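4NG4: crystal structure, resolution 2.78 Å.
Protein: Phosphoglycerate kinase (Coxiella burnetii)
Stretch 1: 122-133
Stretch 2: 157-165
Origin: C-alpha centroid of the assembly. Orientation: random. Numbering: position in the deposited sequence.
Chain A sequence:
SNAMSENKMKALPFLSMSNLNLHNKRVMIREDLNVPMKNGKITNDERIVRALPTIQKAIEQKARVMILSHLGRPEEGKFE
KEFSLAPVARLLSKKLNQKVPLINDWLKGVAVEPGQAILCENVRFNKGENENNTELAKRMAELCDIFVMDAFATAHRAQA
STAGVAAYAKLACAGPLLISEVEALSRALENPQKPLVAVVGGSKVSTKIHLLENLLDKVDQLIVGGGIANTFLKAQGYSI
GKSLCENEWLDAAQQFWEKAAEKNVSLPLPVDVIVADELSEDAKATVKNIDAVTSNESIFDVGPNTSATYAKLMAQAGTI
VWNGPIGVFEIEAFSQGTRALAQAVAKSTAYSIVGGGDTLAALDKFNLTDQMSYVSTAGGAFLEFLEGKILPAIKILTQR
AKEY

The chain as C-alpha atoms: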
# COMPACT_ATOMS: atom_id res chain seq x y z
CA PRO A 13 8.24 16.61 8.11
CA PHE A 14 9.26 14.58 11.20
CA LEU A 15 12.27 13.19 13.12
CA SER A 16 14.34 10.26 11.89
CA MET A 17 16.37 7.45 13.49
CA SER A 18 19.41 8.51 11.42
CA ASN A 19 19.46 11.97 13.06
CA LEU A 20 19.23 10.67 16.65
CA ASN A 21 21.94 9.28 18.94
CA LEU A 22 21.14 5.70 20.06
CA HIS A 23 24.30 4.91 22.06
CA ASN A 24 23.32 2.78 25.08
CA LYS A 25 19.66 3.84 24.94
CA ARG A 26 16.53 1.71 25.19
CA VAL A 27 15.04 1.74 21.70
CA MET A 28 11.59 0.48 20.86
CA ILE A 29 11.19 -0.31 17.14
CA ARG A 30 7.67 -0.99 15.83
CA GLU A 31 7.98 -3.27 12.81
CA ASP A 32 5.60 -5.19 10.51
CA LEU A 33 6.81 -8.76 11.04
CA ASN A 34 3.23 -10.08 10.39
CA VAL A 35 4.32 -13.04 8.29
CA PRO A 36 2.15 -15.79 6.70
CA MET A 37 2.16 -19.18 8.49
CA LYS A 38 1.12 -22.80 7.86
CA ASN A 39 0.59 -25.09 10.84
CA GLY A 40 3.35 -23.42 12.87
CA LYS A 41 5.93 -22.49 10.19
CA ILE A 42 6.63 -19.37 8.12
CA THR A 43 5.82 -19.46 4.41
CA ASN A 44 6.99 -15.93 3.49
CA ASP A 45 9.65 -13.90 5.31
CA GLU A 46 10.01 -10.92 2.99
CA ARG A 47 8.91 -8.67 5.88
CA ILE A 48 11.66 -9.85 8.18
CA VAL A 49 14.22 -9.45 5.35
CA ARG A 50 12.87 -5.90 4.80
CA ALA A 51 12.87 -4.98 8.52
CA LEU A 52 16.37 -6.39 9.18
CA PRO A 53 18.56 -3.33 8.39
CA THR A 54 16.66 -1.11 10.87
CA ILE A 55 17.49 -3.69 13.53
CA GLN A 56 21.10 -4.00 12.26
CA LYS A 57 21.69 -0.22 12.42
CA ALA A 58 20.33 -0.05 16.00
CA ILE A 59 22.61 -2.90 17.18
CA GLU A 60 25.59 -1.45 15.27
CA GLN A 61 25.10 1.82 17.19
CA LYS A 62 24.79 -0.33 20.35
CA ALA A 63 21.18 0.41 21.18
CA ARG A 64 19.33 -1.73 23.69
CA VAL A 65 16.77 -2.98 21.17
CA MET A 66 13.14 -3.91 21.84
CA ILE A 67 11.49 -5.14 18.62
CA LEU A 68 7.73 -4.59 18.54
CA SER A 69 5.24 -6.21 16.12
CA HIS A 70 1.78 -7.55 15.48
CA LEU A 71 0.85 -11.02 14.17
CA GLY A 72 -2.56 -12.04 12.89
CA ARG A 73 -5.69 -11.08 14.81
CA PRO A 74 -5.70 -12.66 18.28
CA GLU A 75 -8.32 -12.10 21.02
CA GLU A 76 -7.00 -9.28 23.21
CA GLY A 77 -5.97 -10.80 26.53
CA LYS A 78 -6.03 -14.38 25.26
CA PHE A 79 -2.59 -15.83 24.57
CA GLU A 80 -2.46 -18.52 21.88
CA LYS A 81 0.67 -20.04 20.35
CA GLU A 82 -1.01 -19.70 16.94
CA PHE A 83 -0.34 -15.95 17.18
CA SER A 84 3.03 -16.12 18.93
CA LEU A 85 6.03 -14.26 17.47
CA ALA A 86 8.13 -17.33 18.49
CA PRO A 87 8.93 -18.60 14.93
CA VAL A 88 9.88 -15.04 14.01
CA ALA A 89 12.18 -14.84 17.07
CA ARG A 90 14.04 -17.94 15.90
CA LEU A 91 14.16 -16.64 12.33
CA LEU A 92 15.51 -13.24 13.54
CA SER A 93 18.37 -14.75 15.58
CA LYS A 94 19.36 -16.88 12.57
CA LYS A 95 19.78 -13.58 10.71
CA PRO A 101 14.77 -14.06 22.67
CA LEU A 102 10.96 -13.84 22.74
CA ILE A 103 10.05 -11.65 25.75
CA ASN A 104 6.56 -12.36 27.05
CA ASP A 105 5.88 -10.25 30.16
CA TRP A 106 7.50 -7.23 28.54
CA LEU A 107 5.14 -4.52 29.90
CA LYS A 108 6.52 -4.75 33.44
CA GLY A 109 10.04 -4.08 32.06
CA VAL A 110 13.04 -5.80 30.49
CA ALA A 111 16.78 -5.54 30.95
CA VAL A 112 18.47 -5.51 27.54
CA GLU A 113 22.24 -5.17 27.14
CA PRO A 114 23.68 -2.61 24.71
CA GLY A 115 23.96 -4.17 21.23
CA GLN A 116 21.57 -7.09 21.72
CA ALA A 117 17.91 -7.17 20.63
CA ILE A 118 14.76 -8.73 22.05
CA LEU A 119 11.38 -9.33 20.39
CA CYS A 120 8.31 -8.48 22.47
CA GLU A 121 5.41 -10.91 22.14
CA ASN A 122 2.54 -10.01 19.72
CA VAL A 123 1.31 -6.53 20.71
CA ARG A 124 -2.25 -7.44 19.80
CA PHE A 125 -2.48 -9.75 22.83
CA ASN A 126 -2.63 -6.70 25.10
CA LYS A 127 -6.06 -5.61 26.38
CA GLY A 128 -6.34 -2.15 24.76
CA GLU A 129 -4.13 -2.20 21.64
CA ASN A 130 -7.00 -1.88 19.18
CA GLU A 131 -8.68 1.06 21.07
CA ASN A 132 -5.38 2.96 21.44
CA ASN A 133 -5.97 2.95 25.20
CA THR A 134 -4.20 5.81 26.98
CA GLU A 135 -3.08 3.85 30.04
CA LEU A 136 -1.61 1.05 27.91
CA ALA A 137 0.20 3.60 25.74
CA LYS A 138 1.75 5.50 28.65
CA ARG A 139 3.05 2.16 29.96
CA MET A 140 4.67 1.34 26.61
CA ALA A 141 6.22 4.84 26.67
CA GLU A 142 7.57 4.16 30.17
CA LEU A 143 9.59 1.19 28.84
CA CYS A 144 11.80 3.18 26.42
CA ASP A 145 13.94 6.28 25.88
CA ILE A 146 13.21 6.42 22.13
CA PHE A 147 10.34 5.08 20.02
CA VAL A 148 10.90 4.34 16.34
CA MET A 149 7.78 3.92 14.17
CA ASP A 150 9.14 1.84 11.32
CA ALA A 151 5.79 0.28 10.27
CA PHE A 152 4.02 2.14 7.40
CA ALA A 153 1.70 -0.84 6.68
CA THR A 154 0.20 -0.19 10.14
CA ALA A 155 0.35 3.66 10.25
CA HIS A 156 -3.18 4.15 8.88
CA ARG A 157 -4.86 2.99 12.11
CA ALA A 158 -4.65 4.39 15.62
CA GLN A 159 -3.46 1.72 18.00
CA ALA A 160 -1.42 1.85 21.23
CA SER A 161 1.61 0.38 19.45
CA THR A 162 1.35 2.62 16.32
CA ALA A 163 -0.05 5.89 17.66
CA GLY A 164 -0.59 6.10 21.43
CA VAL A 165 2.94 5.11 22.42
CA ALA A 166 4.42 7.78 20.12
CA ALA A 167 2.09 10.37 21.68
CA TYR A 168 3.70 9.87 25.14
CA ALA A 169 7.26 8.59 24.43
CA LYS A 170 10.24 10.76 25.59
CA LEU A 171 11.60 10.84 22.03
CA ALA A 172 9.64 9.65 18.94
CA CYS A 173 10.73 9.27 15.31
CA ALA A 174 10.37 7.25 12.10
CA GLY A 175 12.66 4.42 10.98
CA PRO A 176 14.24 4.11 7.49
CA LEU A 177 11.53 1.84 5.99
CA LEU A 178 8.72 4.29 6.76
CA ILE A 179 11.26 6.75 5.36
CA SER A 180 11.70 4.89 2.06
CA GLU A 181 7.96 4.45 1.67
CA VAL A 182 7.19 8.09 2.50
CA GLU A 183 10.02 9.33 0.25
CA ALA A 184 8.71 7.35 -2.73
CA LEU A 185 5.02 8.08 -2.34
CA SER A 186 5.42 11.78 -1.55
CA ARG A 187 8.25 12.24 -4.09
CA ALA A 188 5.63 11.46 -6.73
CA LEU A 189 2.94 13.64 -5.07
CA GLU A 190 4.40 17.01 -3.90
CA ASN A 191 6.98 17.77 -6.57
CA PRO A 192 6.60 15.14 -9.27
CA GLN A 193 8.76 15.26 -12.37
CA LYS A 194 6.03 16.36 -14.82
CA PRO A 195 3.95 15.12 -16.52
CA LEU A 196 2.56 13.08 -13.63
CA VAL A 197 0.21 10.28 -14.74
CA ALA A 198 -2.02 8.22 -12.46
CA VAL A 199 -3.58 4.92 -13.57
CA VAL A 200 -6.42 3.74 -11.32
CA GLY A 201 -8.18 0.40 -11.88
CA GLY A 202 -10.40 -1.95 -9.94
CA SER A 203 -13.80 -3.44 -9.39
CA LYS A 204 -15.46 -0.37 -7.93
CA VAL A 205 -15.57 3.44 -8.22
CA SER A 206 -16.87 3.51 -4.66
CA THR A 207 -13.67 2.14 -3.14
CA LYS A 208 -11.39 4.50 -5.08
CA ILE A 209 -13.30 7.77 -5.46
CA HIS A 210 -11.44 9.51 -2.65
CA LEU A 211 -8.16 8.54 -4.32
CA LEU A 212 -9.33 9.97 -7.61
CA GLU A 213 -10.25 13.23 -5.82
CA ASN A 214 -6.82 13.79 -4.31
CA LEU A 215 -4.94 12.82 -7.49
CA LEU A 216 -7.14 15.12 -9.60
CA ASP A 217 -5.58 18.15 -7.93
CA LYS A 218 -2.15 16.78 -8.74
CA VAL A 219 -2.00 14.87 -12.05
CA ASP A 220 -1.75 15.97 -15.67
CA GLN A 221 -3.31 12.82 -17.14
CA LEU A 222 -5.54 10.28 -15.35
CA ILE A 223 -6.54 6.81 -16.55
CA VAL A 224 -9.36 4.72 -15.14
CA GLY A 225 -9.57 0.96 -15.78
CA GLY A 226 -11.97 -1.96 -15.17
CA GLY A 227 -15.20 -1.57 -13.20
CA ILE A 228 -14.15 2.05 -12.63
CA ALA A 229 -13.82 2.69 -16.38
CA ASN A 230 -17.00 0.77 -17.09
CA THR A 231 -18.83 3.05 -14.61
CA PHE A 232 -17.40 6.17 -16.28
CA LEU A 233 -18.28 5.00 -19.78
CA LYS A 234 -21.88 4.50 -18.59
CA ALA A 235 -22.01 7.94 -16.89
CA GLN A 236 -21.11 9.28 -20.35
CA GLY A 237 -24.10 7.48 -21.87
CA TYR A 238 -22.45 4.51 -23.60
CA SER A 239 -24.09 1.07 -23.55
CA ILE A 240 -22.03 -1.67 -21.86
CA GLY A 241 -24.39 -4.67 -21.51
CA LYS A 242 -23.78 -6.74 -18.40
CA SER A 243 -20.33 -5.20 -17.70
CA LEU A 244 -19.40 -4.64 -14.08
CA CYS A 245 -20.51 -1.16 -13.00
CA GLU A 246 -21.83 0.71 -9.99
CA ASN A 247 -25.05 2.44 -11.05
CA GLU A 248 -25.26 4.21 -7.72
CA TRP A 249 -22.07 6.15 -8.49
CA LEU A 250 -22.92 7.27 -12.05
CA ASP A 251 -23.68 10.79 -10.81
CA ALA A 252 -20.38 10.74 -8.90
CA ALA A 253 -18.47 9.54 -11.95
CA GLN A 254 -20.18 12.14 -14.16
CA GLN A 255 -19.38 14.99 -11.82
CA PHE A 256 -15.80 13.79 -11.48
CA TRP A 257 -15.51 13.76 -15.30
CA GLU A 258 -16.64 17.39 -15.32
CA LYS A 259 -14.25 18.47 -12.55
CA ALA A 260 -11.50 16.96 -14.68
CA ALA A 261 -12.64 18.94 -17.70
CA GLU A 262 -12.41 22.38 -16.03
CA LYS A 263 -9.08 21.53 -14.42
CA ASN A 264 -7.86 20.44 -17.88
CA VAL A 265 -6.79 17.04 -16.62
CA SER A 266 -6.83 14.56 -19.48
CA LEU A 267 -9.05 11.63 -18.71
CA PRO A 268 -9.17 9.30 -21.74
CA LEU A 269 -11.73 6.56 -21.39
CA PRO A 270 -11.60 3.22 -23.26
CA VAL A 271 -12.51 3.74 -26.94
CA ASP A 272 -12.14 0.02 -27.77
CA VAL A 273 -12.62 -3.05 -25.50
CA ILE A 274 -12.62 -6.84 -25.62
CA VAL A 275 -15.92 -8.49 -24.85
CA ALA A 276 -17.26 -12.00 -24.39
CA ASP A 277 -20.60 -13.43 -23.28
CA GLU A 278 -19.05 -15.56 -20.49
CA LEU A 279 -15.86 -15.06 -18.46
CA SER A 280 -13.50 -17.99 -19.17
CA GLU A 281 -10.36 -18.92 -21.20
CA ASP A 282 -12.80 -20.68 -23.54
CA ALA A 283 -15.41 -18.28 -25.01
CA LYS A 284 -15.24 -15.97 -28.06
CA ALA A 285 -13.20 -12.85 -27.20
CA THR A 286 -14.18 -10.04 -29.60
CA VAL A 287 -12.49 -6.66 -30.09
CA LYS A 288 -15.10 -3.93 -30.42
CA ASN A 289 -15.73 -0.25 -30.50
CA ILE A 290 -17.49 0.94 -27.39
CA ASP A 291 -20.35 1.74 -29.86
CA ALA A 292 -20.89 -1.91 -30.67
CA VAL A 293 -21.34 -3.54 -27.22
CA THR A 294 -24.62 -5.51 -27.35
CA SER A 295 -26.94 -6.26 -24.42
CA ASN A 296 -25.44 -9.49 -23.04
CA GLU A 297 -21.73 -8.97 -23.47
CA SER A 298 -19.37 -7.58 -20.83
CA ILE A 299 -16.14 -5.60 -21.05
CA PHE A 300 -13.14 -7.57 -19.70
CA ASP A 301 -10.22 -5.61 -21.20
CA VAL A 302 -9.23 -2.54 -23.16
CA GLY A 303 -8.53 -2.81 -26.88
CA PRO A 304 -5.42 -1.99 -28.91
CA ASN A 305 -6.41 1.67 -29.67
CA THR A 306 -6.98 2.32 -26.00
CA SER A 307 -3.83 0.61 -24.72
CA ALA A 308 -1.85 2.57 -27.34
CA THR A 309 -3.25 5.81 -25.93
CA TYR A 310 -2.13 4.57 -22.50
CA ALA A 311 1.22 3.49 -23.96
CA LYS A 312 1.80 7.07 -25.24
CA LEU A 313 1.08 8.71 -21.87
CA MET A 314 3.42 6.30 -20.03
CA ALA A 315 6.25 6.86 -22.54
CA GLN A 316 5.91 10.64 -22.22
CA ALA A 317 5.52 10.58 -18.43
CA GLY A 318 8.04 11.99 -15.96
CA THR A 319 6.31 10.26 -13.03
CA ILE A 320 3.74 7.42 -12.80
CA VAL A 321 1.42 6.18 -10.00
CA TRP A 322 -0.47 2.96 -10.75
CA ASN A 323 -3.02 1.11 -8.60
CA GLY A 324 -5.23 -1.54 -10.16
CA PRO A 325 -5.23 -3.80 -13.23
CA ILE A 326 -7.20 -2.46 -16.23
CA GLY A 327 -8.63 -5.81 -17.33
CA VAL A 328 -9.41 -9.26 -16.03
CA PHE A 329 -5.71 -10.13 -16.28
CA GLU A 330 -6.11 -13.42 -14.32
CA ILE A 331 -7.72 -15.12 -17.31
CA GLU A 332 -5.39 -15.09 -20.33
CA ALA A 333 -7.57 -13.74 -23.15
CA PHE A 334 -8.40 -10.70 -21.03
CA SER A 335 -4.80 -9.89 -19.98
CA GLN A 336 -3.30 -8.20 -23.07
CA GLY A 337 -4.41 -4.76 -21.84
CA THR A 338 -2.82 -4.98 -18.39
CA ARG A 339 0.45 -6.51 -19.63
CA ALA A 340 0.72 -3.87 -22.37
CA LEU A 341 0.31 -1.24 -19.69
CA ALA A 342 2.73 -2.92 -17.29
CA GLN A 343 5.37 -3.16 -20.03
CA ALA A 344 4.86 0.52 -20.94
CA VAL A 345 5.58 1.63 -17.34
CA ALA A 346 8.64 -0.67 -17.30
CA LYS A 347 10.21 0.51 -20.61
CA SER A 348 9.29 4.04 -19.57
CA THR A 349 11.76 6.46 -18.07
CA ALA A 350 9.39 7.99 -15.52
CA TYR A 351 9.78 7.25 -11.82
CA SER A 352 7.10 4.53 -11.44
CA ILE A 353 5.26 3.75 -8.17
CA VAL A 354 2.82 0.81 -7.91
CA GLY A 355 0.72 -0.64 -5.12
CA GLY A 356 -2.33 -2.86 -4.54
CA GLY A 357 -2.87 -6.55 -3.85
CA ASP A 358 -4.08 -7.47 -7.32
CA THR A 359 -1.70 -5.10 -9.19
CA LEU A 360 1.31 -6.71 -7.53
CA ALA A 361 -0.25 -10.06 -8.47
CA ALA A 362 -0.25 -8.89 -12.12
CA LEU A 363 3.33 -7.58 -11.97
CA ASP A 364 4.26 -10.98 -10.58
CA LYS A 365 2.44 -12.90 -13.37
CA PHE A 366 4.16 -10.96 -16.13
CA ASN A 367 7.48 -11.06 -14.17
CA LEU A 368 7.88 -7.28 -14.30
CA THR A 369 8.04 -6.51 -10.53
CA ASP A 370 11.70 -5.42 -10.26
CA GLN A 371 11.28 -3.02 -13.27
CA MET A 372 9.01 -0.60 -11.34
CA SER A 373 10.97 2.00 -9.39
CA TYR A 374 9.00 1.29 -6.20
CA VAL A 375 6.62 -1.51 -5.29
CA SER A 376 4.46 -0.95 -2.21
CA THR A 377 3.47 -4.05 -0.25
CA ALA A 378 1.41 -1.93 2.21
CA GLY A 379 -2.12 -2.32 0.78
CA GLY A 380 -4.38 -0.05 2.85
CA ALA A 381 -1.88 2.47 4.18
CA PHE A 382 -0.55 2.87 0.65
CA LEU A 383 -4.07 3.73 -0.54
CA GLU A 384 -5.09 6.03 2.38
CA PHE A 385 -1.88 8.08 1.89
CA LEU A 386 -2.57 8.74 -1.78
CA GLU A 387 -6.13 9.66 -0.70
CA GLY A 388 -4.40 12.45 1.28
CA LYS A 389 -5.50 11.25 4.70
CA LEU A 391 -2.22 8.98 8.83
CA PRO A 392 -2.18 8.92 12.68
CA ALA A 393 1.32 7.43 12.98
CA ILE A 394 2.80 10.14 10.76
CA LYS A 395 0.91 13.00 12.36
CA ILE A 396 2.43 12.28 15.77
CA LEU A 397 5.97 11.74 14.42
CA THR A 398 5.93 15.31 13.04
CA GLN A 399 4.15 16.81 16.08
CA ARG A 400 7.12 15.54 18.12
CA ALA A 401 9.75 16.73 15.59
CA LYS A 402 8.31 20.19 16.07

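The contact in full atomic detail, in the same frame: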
# COMPACT_ATOMS: atom_id res chain seq x y z
N ASN A 122 3.69 -10.60 20.42
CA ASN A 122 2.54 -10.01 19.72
C ASN A 122 1.82 -8.90 20.53
O ASN A 122 1.25 -9.15 21.59
CB ASN A 122 1.55 -11.13 19.35
CG ASN A 122 0.53 -10.72 18.33
OD1 ASN A 122 0.37 -9.54 18.00
ND2 ASN A 122 -0.19 -11.71 17.81
N VAL A 123 1.87 -7.68 20.01
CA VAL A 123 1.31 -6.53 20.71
C VAL A 123 -0.19 -6.55 20.77
O VAL A 123 -0.79 -5.86 21.58
CB VAL A 123 1.66 -5.23 20.00
CG1 VAL A 123 3.12 -4.94 20.13
CG2 VAL A 123 1.22 -5.29 18.54
N ARG A 124 -0.81 -7.31 19.87
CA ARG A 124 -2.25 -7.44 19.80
C ARG A 124 -2.85 -8.38 20.85
O ARG A 124 -4.07 -8.56 20.89
CB ARG A 124 -2.66 -7.88 18.40
CG ARG A 124 -2.39 -6.83 17.35
CD ARG A 124 -3.07 -7.16 16.05
NE ARG A 124 -2.91 -6.07 15.10
CZ ARG A 124 -3.20 -6.15 13.80
NH1 ARG A 124 -3.67 -7.27 13.26
NH2 ARG A 124 -3.01 -5.09 13.04
N PHE A 125 -2.01 -8.99 21.68
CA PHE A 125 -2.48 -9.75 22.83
C PHE A 125 -2.96 -8.82 23.92
O PHE A 125 -3.88 -9.17 24.67
CB PHE A 125 -1.40 -10.66 23.40
CG PHE A 125 -1.15 -11.91 22.59
CD1 PHE A 125 -2.21 -12.72 22.16
CD2 PHE A 125 0.14 -12.29 22.30
CE1 PHE A 125 -1.97 -13.88 21.43
CE2 PHE A 125 0.39 -13.45 21.57
CZ PHE A 125 -0.67 -14.25 21.14
N ASN A 126 -2.36 -7.63 24.01
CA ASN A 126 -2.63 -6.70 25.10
C ASN A 126 -4.05 -6.13 25.05
O ASN A 126 -4.43 -5.50 24.05
CB ASN A 126 -1.61 -5.55 25.09
CG ASN A 126 -0.17 -6.02 25.31
OD1 ASN A 126 0.09 -6.93 26.09
ND2 ASN A 126 0.76 -5.37 24.65
N LYS A 127 -4.84 -6.39 26.10
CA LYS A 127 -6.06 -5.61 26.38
C LYS A 127 -5.77 -4.13 26.10
O LYS A 127 -4.97 -3.50 26.83
CB LYS A 127 -6.50 -5.75 27.85
CG LYS A 127 -7.51 -6.87 28.17
CD LYS A 127 -7.94 -6.77 29.65
CE LYS A 127 -9.11 -7.69 30.02
NZ LYS A 127 -8.68 -8.89 30.80
N GLY A 128 -6.38 -3.59 25.03
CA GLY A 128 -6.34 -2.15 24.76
C GLY A 128 -5.56 -1.66 23.54
O GLY A 128 -5.58 -0.47 23.23
N GLU A 129 -4.88 -2.56 22.85
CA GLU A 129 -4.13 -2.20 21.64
C GLU A 129 -5.04 -1.59 20.58
O GLU A 129 -4.79 -0.49 20.08
CB GLU A 129 -3.42 -3.43 21.06
CG GLU A 129 -2.91 -3.28 19.62
CD GLU A 129 -1.67 -2.42 19.49
OE1 GLU A 129 -0.79 -2.77 18.66
OE2 GLU A 129 -1.54 -1.40 20.21
N ASN A 130 -6.09 -2.32 20.23
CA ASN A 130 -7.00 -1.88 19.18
C ASN A 130 -7.78 -0.54 19.45
O ASN A 130 -8.13 0.17 18.50
CB ASN A 130 -7.97 -3.00 18.82
CG ASN A 130 -9.05 -2.52 17.95
OD1 ASN A 130 -8.83 -2.30 16.76
ND2 ASN A 130 -10.23 -2.31 18.53
N GLU A 131 -8.01 -0.20 20.72
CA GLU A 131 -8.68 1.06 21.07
C GLU A 131 -7.69 2.21 21.28
O GLU A 131 -8.11 3.33 21.60
CB GLU A 131 -9.47 0.90 22.37
CG GLU A 131 -10.77 0.14 22.28
CD GLU A 131 -11.36 -0.09 23.69
OE1 GLU A 131 -10.87 0.56 24.66
OE2 GLU A 131 -12.29 -0.92 23.82
N ASN A 132 -6.39 1.95 21.15
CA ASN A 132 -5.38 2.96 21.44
C ASN A 132 -5.59 3.53 22.83
O ASN A 132 -5.62 4.74 23.02
CB ASN A 132 -5.40 4.07 20.40
CG ASN A 132 -4.12 4.87 20.37
OD1 ASN A 132 -3.03 4.31 20.42
ND2 ASN A 132 -4.25 6.19 20.28
N ASN A 133 -5.75 2.63 23.79
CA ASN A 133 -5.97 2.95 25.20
C ASN A 133 -4.84 3.79 25.76
O ASN A 133 -3.66 3.47 25.56
CB ASN A 133 -6.10 1.65 25.99
CG ASN A 133 -6.24 1.87 27.46
OD1 ASN A 133 -5.27 2.13 28.17
ND2 ASN A 133 -7.47 1.77 27.94
N ARG A 157 -3.94 3.22 11.00
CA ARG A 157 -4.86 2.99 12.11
C ARG A 157 -4.24 3.41 13.42
O ARG A 157 -3.03 3.30 13.61
CB ARG A 157 -5.27 1.52 12.20
CG ARG A 157 -5.98 1.01 10.96
CD ARG A 157 -7.38 1.63 10.81
NE ARG A 157 -7.78 1.70 9.41
CZ ARG A 157 -7.97 0.64 8.62
NH1 ARG A 157 -7.78 -0.60 9.07
NH2 ARG A 157 -8.34 0.82 7.36
N ALA A 158 -5.09 3.87 14.33
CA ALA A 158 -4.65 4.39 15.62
C ALA A 158 -4.72 3.26 16.62
O ALA A 158 -5.81 2.79 16.97
CB ALA A 158 -5.52 5.54 16.06
N GLN A 159 -3.56 2.81 17.05
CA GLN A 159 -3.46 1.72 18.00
C GLN A 159 -2.30 2.01 18.94
O GLN A 159 -1.34 2.67 18.55
CB GLN A 159 -3.28 0.41 17.25
CG GLN A 159 -4.58 -0.06 16.60
CD GLN A 159 -4.44 -1.39 15.93
OE1 GLN A 159 -3.66 -1.53 15.00
NE2 GLN A 159 -5.16 -2.39 16.39
N ALA A 160 -2.42 1.56 20.19
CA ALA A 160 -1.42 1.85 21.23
C ALA A 160 0.03 1.73 20.74
O ALA A 160 0.87 2.55 21.05
CB ALA A 160 -1.66 0.91 22.42
N SER A 161 0.28 0.70 19.95
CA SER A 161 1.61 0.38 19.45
C SER A 161 2.04 1.14 18.19
O SER A 161 3.22 1.11 17.82
CB SER A 161 1.71 -1.14 19.22
OG SER A 161 1.00 -1.58 18.08
N THR A 162 1.08 1.81 17.53
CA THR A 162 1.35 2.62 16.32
C THR A 162 1.14 4.12 16.48
O THR A 162 1.67 4.91 15.69
CB THR A 162 0.41 2.23 15.17
OG1 THR A 162 -0.93 2.61 15.50
CG2 THR A 162 0.47 0.73 14.90
N ALA A 163 0.37 4.52 17.49
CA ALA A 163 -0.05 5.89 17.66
C ALA A 163 0.09 6.38 19.10
O ALA A 163 0.78 7.37 19.37
CB ALA A 163 -1.48 6.02 17.21
N GLY A 164 -0.57 5.69 20.03
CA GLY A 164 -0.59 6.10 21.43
C GLY A 164 0.79 6.18 22.05
O GLY A 164 1.12 7.18 22.69
N VAL A 165 1.60 5.15 21.85
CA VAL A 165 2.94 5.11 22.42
C VAL A 165 3.77 6.31 21.97
O VAL A 165 4.45 6.94 22.79
CB VAL A 165 3.69 3.79 22.12
CG1 VAL A 165 3.82 3.54 20.64
CG2 VAL A 165 5.06 3.81 22.77

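The rule at the heart of this contact is that a tight loop supplies acceptors to backbone NH groups of the 160-165 segment. Glu129 does most of the work, with its backbone and its side chain. Its carbonyl O accepts a hydrogen bond from Ala160 N at 3.1 Å, and its carboxylate OE2 takes one from Ser161 N at 2.8 Å. The N-H groups of Ala160 and Ser161 thus find their acceptors across the contact, whereas Thr162 N and Ala163 N turn back to Gln159 O; one glutamate supplies two acceptors. The CA-to-CB bond of Glu129 points sideways, but chi1 t and chi2 p bring the carboxylate round to Ser161 N. Its OE1 is modelled 2.2 Å from Ser161 OG, too short to interpret.

The type I turn from Glu129 to Asn132 ends at the second polar residue. Glu129 O also receives Asn132 N at 3.1 Å, so the same carbonyl closes the turn and binds Ala160 N. Asn132 then offers OD1 to Gly164 N at 2.8 Å in a weak hydrogen bond, although OD1 sits crowded at 2.8 Å from Gln159 C and its position is less certain. Glycine matters at this point: an ideal CB on Gly164 would point toward the loop and lie 2.5 Å from Asn132 OD1.

Gly128 answers a different demand. Its backbone angles would jam a CB against the preceding carbonyl, and it occupies the type II turn from Asn126 to Glu129.

Around this polar centre the packing is modest. Gln159 lies along the loop, its NE2 3.4 Å from Asn130 CA, while the Ala160 methyl CB comes within 3.2 Å of Glu129 OE2. Farther out, the CA-to-CB bond of Val123 points toward the second stretch, and Val123 CG2 lies 3.7 Å from Ser161 OG. In all, 491 Å² is buried, counting both sides.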